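Local structure of class I phosphodiesterase PDEB1 (Leishmania major, 2R8Q) at residues A269-D281 with M293-Q306. The protein belongs to the class I phosphodiesterases, with an all-helical catalytic domain of the HD clan that carries a zinc ion and a magnesium ion. Numbering follows the deposited sequence.
Sequences AMAVTEEFYRQGD and MFDRSKNNELARGQ. With IBM (3-isobutyl-1-methylxanthine), chain E.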
ATOM      1  N   ALA A 269      27.105  -9.216   9.922  1.00 14.20           N
ATOM      2  CA  ALA A 269      26.993 -10.434   9.121  1.00 15.67           C
ATOM      3  C   ALA A 269      26.278 -11.550   9.877  1.00 15.64           C
ATOM      4  O   ALA A 269      25.538 -12.340   9.282  1.00 16.89           O
ATOM      5  CB  ALA A 269      28.379 -10.900   8.672  1.00 15.79           C
ATOM      6  N   MET A 270      26.500 -11.624  11.185  1.00 15.39           N
ATOM      7  CA  MET A 270      25.850 -12.648  11.999  1.00 16.37           C
ATOM      8  C   MET A 270      24.346 -12.391  12.025  1.00 16.80           C
ATOM      9  O   MET A 270      23.550 -13.325  11.959  1.00 17.40           O
ATOM     10  CB  MET A 270      26.404 -12.633  13.427  1.00 18.17           C
ATOM     11  CG  MET A 270      27.861 -13.038  13.528  1.00 19.84           C
ATOM     12  SD  MET A 270      28.461 -12.915  15.230  1.00 23.69           S
ATOM     13  CE  MET A 270      30.182 -13.354  15.019  1.00 26.21           C
ATOM     14  N   ALA A 271      23.962 -11.118  12.117  1.00 15.13           N
ATOM     15  CA  ALA A 271      22.551 -10.753  12.148  1.00 15.39           C
ATOM     16  C   ALA A 271      21.876 -11.059  10.810  1.00 16.26           C
ATOM     17  O   ALA A 271      20.777 -11.611  10.779  1.00 17.43           O
ATOM     18  CB  ALA A 271      22.399  -9.274  12.492  1.00 15.75           C
ATOM     19  N   VAL A 272      22.528 -10.690   9.708  1.00 14.84           N
ATOM     20  CA  VAL A 272      21.976 -10.961   8.381  1.00 16.34           C
ATOM     21  C   VAL A 272      21.807 -12.467   8.209  1.00 17.11           C
ATOM     22  O   VAL A 272      20.756 -12.942   7.773  1.00 17.76           O
ATOM     23  CB  VAL A 272      22.906 -10.455   7.249  1.00 16.01           C
ATOM     24  CG1 VAL A 272      22.365 -10.905   5.894  1.00 18.30           C
ATOM     25  CG2 VAL A 272      23.008  -8.946   7.290  1.00 18.68           C
ATOM     26  N   THR A 273      22.846 -13.212   8.567  1.00 16.78           N
ATOM     27  CA  THR A 273      22.820 -14.662   8.440  1.00 17.91           C
ATOM     28  C   THR A 273      21.660 -15.299   9.191  1.00 18.01           C
ATOM     29  O   THR A 273      20.956 -16.150   8.644  1.00 18.12           O
ATOM     30  CB  THR A 273      24.145 -15.277   8.929  1.00 17.82           C
ATOM     31  OG1 THR A 273      25.214 -14.803   8.102  1.00 21.76           O
ATOM     32  CG2 THR A 273      24.091 -16.803   8.856  1.00 20.75           C
ATOM     33  N   GLU A 274      21.452 -14.893  10.440  1.00 17.51           N
ATOM     34  CA  GLU A 274      20.361 -15.456  11.222  1.00 18.86           C
ATOM     35  C   GLU A 274      19.001 -15.117  10.626  1.00 17.89           C
ATOM     36  O   GLU A 274      18.088 -15.941  10.662  1.00 18.25           O
ATOM     37  CB  GLU A 274      20.426 -14.976  12.673  1.00 20.53           C
ATOM     38  CG  GLU A 274      19.300 -15.508  13.567  1.00 22.45           C
ATOM     39  CD  GLU A 274      19.156 -17.030  13.534  1.00 24.80           C
ATOM     40  OE1 GLU A 274      20.169 -17.735  13.341  1.00 25.78           O
ATOM     41  OE2 GLU A 274      18.022 -17.522  13.719  1.00 25.71           O
ATOM     42  N   GLU A 275      18.851 -13.914  10.075  1.00 15.80           N
ATOM     43  CA  GLU A 275      17.565 -13.565   9.483  1.00 16.22           C
ATOM     44  C   GLU A 275      17.318 -14.437   8.251  1.00 16.11           C
ATOM     45  O   GLU A 275      16.206 -14.930   8.040  1.00 16.54           O
ATOM     46  CB  GLU A 275      17.508 -12.084   9.089  1.00 16.18           C
ATOM     47  CG  GLU A 275      16.157 -11.699   8.492  1.00 16.78           C
ATOM     48  CD  GLU A 275      15.934 -10.202   8.419  1.00 17.53           C
ATOM     49  OE1 GLU A 275      16.048  -9.529   9.466  1.00 17.49           O
ATOM     50  OE2 GLU A 275      15.633  -9.702   7.317  1.00 17.67           O
ATOM     51  N   PHE A 276      18.360 -14.623   7.445  1.00 16.90           N
ATOM     52  CA  PHE A 276      18.256 -15.452   6.249  1.00 16.47           C
ATOM     53  C   PHE A 276      17.879 -16.884   6.636  1.00 17.06           C
ATOM     54  O   PHE A 276      17.000 -17.492   6.021  1.00 17.22           O
ATOM     55  CB  PHE A 276      19.587 -15.467   5.482  1.00 15.95           C
ATOM     56  CG  PHE A 276      19.846 -14.231   4.658  1.00 17.07           C
ATOM     57  CD1 PHE A 276      18.923 -13.189   4.600  1.00 17.19           C
ATOM     58  CD2 PHE A 276      21.022 -14.120   3.924  1.00 18.98           C
ATOM     59  CE1 PHE A 276      19.171 -12.056   3.822  1.00 18.41           C
ATOM     60  CE2 PHE A 276      21.278 -12.994   3.147  1.00 19.52           C
ATOM     61  CZ  PHE A 276      20.349 -11.960   3.095  1.00 19.22           C
ATOM     62  N   TYR A 277      18.544 -17.423   7.654  1.00 17.36           N
ATOM     63  CA  TYR A 277      18.253 -18.783   8.102  1.00 17.67           C
ATOM     64  C   TYR A 277      16.801 -18.919   8.545  1.00 18.44           C
ATOM     65  O   TYR A 277      16.172 -19.954   8.328  1.00 18.14           O
ATOM     66  CB  TYR A 277      19.177 -19.185   9.256  1.00 19.02           C
ATOM     67  CG  TYR A 277      20.597 -19.517   8.851  1.00 20.33           C
ATOM     68  CD1 TYR A 277      21.572 -19.754   9.818  1.00 23.55           C
ATOM     69  CD2 TYR A 277      20.964 -19.607   7.510  1.00 21.14           C
ATOM     70  CE1 TYR A 277      22.877 -20.073   9.461  1.00 24.19           C
ATOM     71  CE2 TYR A 277      22.270 -19.927   7.141  1.00 25.00           C
ATOM     72  CZ  TYR A 277      23.219 -20.157   8.124  1.00 25.25           C
ATOM     73  OH  TYR A 277      24.510 -20.473   7.764  1.00 29.57           O
ATOM     74  N   ARG A 278      16.259 -17.878   9.165  1.00 18.56           N
ATOM     75  CA  ARG A 278      14.874 -17.952   9.604  1.00 17.71           C
ATOM     76  C   ARG A 278      13.937 -17.936   8.403  1.00 18.46           C
ATOM     77  O   ARG A 278      12.869 -18.548   8.443  1.00 19.80           O
ATOM     78  CB  ARG A 278      14.552 -16.818  10.581  1.00 18.55           C
ATOM     79  CG  ARG A 278      15.302 -16.960  11.895  1.00 19.62           C
ATOM     80  CD  ARG A 278      14.857 -15.959  12.945  1.00 21.65           C
ATOM     81  NE  ARG A 278      15.714 -16.035  14.122  1.00 22.61           N
ATOM     82  CZ  ARG A 278      15.541 -15.322  15.228  1.00 23.01           C
ATOM     83  NH1 ARG A 278      14.534 -14.466  15.320  1.00 23.77           N
ATOM     84  NH2 ARG A 278      16.383 -15.464  16.243  1.00 25.61           N
ATOM     85  N   GLN A 279      14.322 -17.241   7.334  1.00 18.21           N
ATOM     86  CA  GLN A 279      13.480 -17.239   6.141  1.00 17.92           C
ATOM     87  C   GLN A 279      13.523 -18.651   5.574  1.00 18.34           C
ATOM     88  O   GLN A 279      12.510 -19.182   5.125  1.00 17.05           O
ATOM     89  CB  GLN A 279      13.988 -16.264   5.074  1.00 18.70           C
ATOM     90  CG  GLN A 279      13.181 -16.373   3.777  1.00 17.56           C
ATOM     91  CD  GLN A 279      13.578 -15.365   2.717  1.00 17.42           C
ATOM     92  OE1 GLN A 279      13.938 -14.231   3.026  1.00 18.36           O
ATOM     93  NE2 GLN A 279      13.490 -15.771   1.454  1.00 16.46           N
ATOM     94  N   GLY A 280      14.712 -19.246   5.592  1.00 18.40           N
ATOM     95  CA  GLY A 280      14.871 -20.597   5.088  1.00 18.52           C
ATOM     96  C   GLY A 280      14.014 -21.580   5.862  1.00 19.73           C
ATOM     97  O   GLY A 280      13.389 -22.463   5.270  1.00 18.61           O
ATOM     98  N   ASP A 281      13.984 -21.435   7.185  1.00 19.95           N
ATOM     99  CA  ASP A 281      13.181 -22.321   8.019  1.00 21.78           C
ATOM    100  C   ASP A 281      11.710 -22.192   7.640  1.00 22.31           C
ATOM    101  O   ASP A 281      10.988 -23.186   7.579  1.00 22.31           O
ATOM    102  CB  ASP A 281      13.356 -21.992   9.506  1.00 22.90           C
ATOM    103  CG  ASP A 281      14.754 -22.289  10.015  1.00 24.94           C
ATOM    104  OD1 ASP A 281      15.453 -23.123   9.402  1.00 26.06           O
ATOM    105  OD2 ASP A 281      15.149 -21.697  11.043  1.00 27.14           O
ATOM    106  N   MET A 293      22.236 -20.012   0.786  1.00 23.94           N
ATOM    107  CA  MET A 293      22.452 -18.864   1.659  1.00 25.69           C
ATOM    108  C   MET A 293      21.433 -18.754   2.795  1.00 24.21           C
ATOM    109  O   MET A 293      21.692 -18.107   3.814  1.00 23.82           O
ATOM    110  CB  MET A 293      22.421 -17.590   0.811  1.00 29.44           C
ATOM    111  CG  MET A 293      22.741 -16.311   1.552  1.00 35.15           C
ATOM    112  SD  MET A 293      22.619 -14.894   0.448  1.00 39.01           S
ATOM    113  CE  MET A 293      24.274 -14.861  -0.245  1.00 39.41           C
ATOM    114  N   PHE A 294      20.283 -19.397   2.625  1.00 21.86           N
ATOM    115  CA  PHE A 294      19.228 -19.346   3.634  1.00 20.56           C
ATOM    116  C   PHE A 294      19.050 -20.673   4.362  1.00 21.13           C
ATOM    117  O   PHE A 294      18.145 -20.816   5.186  1.00 19.37           O
ATOM    118  CB  PHE A 294      17.896 -18.957   2.982  1.00 19.94           C
ATOM    119  CG  PHE A 294      17.933 -17.647   2.250  1.00 20.49           C
ATOM    120  CD1 PHE A 294      18.595 -17.532   1.031  1.00 22.47           C
ATOM    121  CD2 PHE A 294      17.313 -16.522   2.783  1.00 19.89           C
ATOM    122  CE1 PHE A 294      18.639 -16.314   0.354  1.00 23.32           C
ATOM    123  CE2 PHE A 294      17.353 -15.299   2.113  1.00 19.44           C
ATOM    124  CZ  PHE A 294      18.017 -15.197   0.898  1.00 22.62           C
ATOM    125  N   ASP A 295      19.918 -21.637   4.066  1.00 21.15           N
ATOM    126  CA  ASP A 295      19.820 -22.960   4.668  1.00 22.90           C
ATOM    127  C   ASP A 295      20.686 -23.144   5.910  1.00 23.53           C
ATOM    128  O   ASP A 295      21.906 -23.292   5.824  1.00 25.01           O
ATOM    129  CB  ASP A 295      20.181 -24.027   3.637  1.00 24.24           C
ATOM    130  CG  ASP A 295      19.600 -25.379   3.982  1.00 24.85           C
ATOM    131  OD1 ASP A 295      19.492 -25.685   5.186  1.00 23.92           O
ATOM    132  OD2 ASP A 295      19.260 -26.139   3.049  1.00 27.45           O
ATOM    133  N   ARG A 296      20.027 -23.149   7.061  1.00 24.03           N
ATOM    134  CA  ARG A 296      20.677 -23.308   8.354  1.00 25.98           C
ATOM    135  C   ARG A 296      21.375 -24.662   8.473  1.00 28.46           C
ATOM    136  O   ARG A 296      22.439 -24.775   9.084  1.00 26.54           O
ATOM    137  CB  ARG A 296      19.617 -23.175   9.452  1.00 25.65           C
ATOM    138  CG  ARG A 296      20.131 -23.227  10.873  1.00 27.57           C
ATOM    139  CD  ARG A 296      18.966 -23.350  11.847  1.00 27.16           C
ATOM    140  NE  ARG A 296      18.019 -22.239  11.746  1.00 27.86           N
ATOM    141  CZ  ARG A 296      18.272 -21.000  12.155  1.00 26.35           C
ATOM    142  NH1 ARG A 296      19.448 -20.704  12.693  1.00 24.61           N
ATOM    143  NH2 ARG A 296      17.345 -20.057  12.034  1.00 25.49           N
ATOM    144  N   SER A 297      20.769 -25.681   7.869  1.00 31.62           N
ATOM    145  CA  SER A 297      21.285 -27.047   7.922  1.00 35.77           C
ATOM    146  C   SER A 297      22.614 -27.308   7.219  1.00 38.45           C
ATOM    147  O   SER A 297      23.265 -28.319   7.483  1.00 38.66           O
ATOM    148  CB  SER A 297      20.230 -28.013   7.378  1.00 35.42           C
ATOM    149  OG  SER A 297      19.032 -27.918   8.129  1.00 36.14           O
ATOM    150  N   LYS A 298      23.021 -26.416   6.321  1.00 41.30           N
ATOM    151  CA  LYS A 298      24.283 -26.607   5.616  1.00 44.52           C
ATOM    152  C   LYS A 298      25.472 -26.078   6.410  1.00 46.35           C
ATOM    153  O   LYS A 298      26.625 -26.349   6.073  1.00 46.74           O
ATOM    154  CB  LYS A 298      24.229 -25.953   4.233  1.00 45.30           C
ATOM    155  CG  LYS A 298      23.328 -26.697   3.259  1.00 47.34           C
ATOM    156  CD  LYS A 298      23.440 -26.158   1.843  1.00 48.73           C
ATOM    157  CE  LYS A 298      22.595 -26.986   0.882  1.00 49.84           C
ATOM    158  NZ  LYS A 298      22.674 -26.488  -0.521  1.00 50.91           N
ATOM    159  N   ASN A 299      25.180 -25.333   7.474  1.00 48.30           N
ATOM    160  CA  ASN A 299      26.213 -24.767   8.338  1.00 50.19           C
ATOM    161  C   ASN A 299      27.347 -24.124   7.547  1.00 50.21           C
ATOM    162  O   ASN A 299      28.515 -24.465   7.736  1.00 50.84           O
ATOM    163  CB  ASN A 299      26.785 -25.853   9.255  1.00 51.81           C
ATOM    164  CG  ASN A 299      25.734 -26.469  10.158  1.00 53.31           C
ATOM    165  OD1 ASN A 299      24.770 -27.073   9.687  1.00 53.84           O
ATOM    166  ND2 ASN A 299      25.915 -26.316  11.464  1.00 53.84           N
ATOM    167  N   ASN A 300      27.001 -23.192   6.664  1.00 50.09           N
ATOM    168  CA  ASN A 300      27.997 -22.508   5.848  1.00 49.18           C
ATOM    169  C   ASN A 300      28.906 -21.627   6.700  1.00 48.05           C
ATOM    170  O   ASN A 300      28.521 -21.174   7.778  1.00 48.16           O
ATOM    171  CB  ASN A 300      27.310 -21.649   4.783  1.00 51.25           C
ATOM    172  CG  ASN A 300      26.459 -22.468   3.834  1.00 52.21           C
ATOM    173  OD1 ASN A 300      26.953 -23.375   3.167  1.00 53.20           O
ATOM    174  ND2 ASN A 300      25.171 -22.149   3.769  1.00 54.14           N
ATOM    175  N   GLU A 301      30.116 -21.391   6.203  1.00 45.88           N
ATOM    176  CA  GLU A 301      31.093 -20.566   6.902  1.00 43.17           C
ATOM    177  C   GLU A 301      30.747 -19.092   6.697  1.00 39.32           C
ATOM    178  O   GLU A 301      30.496 -18.662   5.571  1.00 38.74           O
ATOM    179  CB  GLU A 301      32.495 -20.843   6.350  1.00 46.08           C
ATOM    180  CG  GLU A 301      33.620 -20.245   7.173  1.00 49.13           C
ATOM    181  CD  GLU A 301      33.774 -20.924   8.519  1.00 51.56           C
ATOM    182  OE1 GLU A 301      34.068 -22.139   8.539  1.00 52.48           O
ATOM    183  OE2 GLU A 301      33.600 -20.247   9.554  1.00 53.50           O
ATOM    184  N   LEU A 302      30.735 -18.322   7.782  1.00 35.08           N
ATOM    185  CA  LEU A 302      30.413 -16.900   7.695  1.00 30.74           C
ATOM    186  C   LEU A 302      31.342 -16.206   6.700  1.00 29.01           C
ATOM    187  O   LEU A 302      30.905 -15.374   5.903  1.00 27.49           O
ATOM    188  CB  LEU A 302      30.540 -16.243   9.074  1.00 30.40           C
ATOM    189  CG  LEU A 302      29.985 -14.824   9.247  1.00 29.85           C
ATOM    190  CD1 LEU A 302      28.478 -14.824   9.044  1.00 27.96           C
ATOM    191  CD2 LEU A 302      30.319 -14.316  10.641  1.00 28.67           C
ATOM    192  N   ALA A 303      32.624 -16.564   6.746  1.00 26.76           N
ATOM    193  CA  ALA A 303      33.629 -15.980   5.863  1.00 26.90           C
ATOM    194  C   ALA A 303      33.326 -16.191   4.379  1.00 26.67           C
ATOM    195  O   ALA A 303      33.504 -15.284   3.567  1.00 25.36           O
ATOM    196  CB  ALA A 303      35.007 -16.549   6.198  1.00 25.81           C
ATOM    197  N   ARG A 304      32.873 -17.389   4.028  1.00 28.00           N
ATOM    198  CA  ARG A 304      32.553 -17.702   2.640  1.00 28.43           C
ATOM    199  C   ARG A 304      31.445 -16.807   2.090  1.00 26.24           C
ATOM    200  O   ARG A 304      31.555 -16.281   0.982  1.00 26.47           O
ATOM    201  CB  ARG A 304      32.142 -19.171   2.519  1.00 31.55           C
ATOM    202  CG  ARG A 304      31.557 -19.542   1.172  1.00 37.58           C
ATOM    203  CD  ARG A 304      31.407 -21.045   1.047  1.00 41.72           C
ATOM    204  NE  ARG A 304      32.696 -21.707   1.200  1.00 45.63           N
ATOM    205  CZ  ARG A 304      32.910 -22.998   0.972  1.00 48.31           C
ATOM    206  NH1 ARG A 304      31.917 -23.779   0.574  1.00 49.42           N
ATOM    207  NH2 ARG A 304      34.123 -23.504   1.134  1.00 50.29           N
ATOM    208  N   GLY A 305      30.381 -16.635   2.870  1.00 24.89           N
ATOM    209  CA  GLY A 305      29.270 -15.807   2.437  1.00 24.27           C
ATOM    210  C   GLY A 305      29.638 -14.343   2.277  1.00 22.83           C
ATOM    211  O   GLY A 305      29.164 -13.670   1.359  1.00 21.98           O
ATOM    212  N   GLN A 306      30.486 -13.843   3.171  1.00 22.17           N
ATOM    213  CA  GLN A 306      30.909 -12.450   3.112  1.00 21.53           C
ATOM    214  C   GLN A 306      31.823 -12.216   1.916  1.00 21.40           C
ATOM    215  O   GLN A 306      31.734 -11.188   1.249  1.00 21.08           O
ATOM    216  CB  GLN A 306      31.615 -12.059   4.412  1.00 23.16           C
ATOM    217  CG  GLN A 306      30.670 -11.969   5.599  1.00 23.28           C
ATOM    218  CD  GLN A 306      29.663 -10.843   5.447  1.00 25.35           C
ATOM    219  OE1 GLN A 306      30.015  -9.666   5.510  1.00 25.29           O
ATOM    220  NE2 GLN A 306      28.404 -11.201   5.236  1.00 27.11           N
TER
HETATM  221  N9  IBM E   3      22.880  -9.984   1.033  1.00 50.85           N
HETATM  222  C8  IBM E   3      23.553 -11.176   0.920  1.00 50.81           C
HETATM  223  N7  IBM E   3      24.552 -11.298   1.758  1.00 50.38           N
HETATM  224  C5  IBM E   3      24.535 -10.107   2.469  1.00 50.74           C
HETATM  225  C4  IBM E   3      23.514  -9.290   2.036  1.00 51.14           C
HETATM  226  N3  IBM E   3      23.195  -8.060   2.497  1.00 51.27           N
HETATM  227  C2  IBM E   3      23.997  -7.604   3.504  1.00 51.70           C
HETATM  228  N1  IBM E   3      25.057  -8.366   4.007  1.00 51.34           N
HETATM  229  C6  IBM E   3      25.325  -9.612   3.494  1.00 51.31           C
HETATM  230  O6  IBM E   3      26.248 -10.280   3.934  1.00 51.34           O
HETATM  231  O2  IBM E   3      23.783  -6.494   3.979  1.00 50.84           O
HETATM  232  C10 IBM E   3      25.882  -7.835   5.082  1.00 52.06           C
HETATM  233  C11 IBM E   3      22.082  -7.291   1.965  1.00 52.65           C
HETATM  234  C12 IBM E   3      20.770  -8.010   2.291  1.00 52.75           C
HETATM  235  C13 IBM E   3      20.213  -7.543   3.628  1.00 52.87           C
HETATM  236  C14 IBM E   3      19.753  -7.808   1.177  1.00 53.62           C
HETATM  237  O   HOH W   1      27.021 -18.849   8.342  1.00 40.99           O
HETATM  238  O   HOH W   2      17.123 -22.741   7.110  1.00 23.78           O
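R296 folds over Y277 and grips two carboxylates of helix 262-285 at once, E274 end-on and D281 side-on. NH1 of R296 meets OE1 of E274, which offers its syn lone pair, at 3.1 Å in an almost straight bond (171°), while NH2 reaches OE2 of the same carboxylate. Along the adjoining edge of the guanidinium, NE and NH2 of R296 both converge on OD2 of D281, the NH2 bond being 2.9 Å long, so that NH2 serves both acids. E274 OE2 also accepts from R278 NE through its anti lone pair, completing a four-residue salt-bridge network that should fix the guanidinium's rotation. The bend of R296 at chi3 (-59°) brings its guanidinium over CB of Y277, the guanidinium and ring planes standing 72° apart. CA of R296 sits squarely over the centre of that ring, 3.7 Å from its centroid, in a CH-pi contact; CG2 of T273 covers the opposite face. The carbonyl O of F294 receives CA-H...O contacts from Y277 and, at 3.3 Å, from G280, whose lack of a side chain lets the 293-306 backbone come this near. A water accepts from R296 N and lies within hydrogen-bonding distance of F294 O and D281 OD1, though it has more acceptors in reach than protons.

In this all-helical phosphodiesterase fold both segments contribute to the 3-isobutyl-1-methylxanthine pocket. F276 lies between V272 CG1 on one face and F294 CE2 on the other, and its edge meets the ligand. M293 SD approaches the F276 ring obliquely, 3.6 Å from CE2, a Met-aromatic contact beside the ligand. At the far end Q306, bent at chi2, lays its amide against CB of A269 and donates from NE2 to the ligand's O6 at 2.7 Å. Between these ends, L302 CD1 packs against T273 OG1, which donates a hydrogen bond to A269 O.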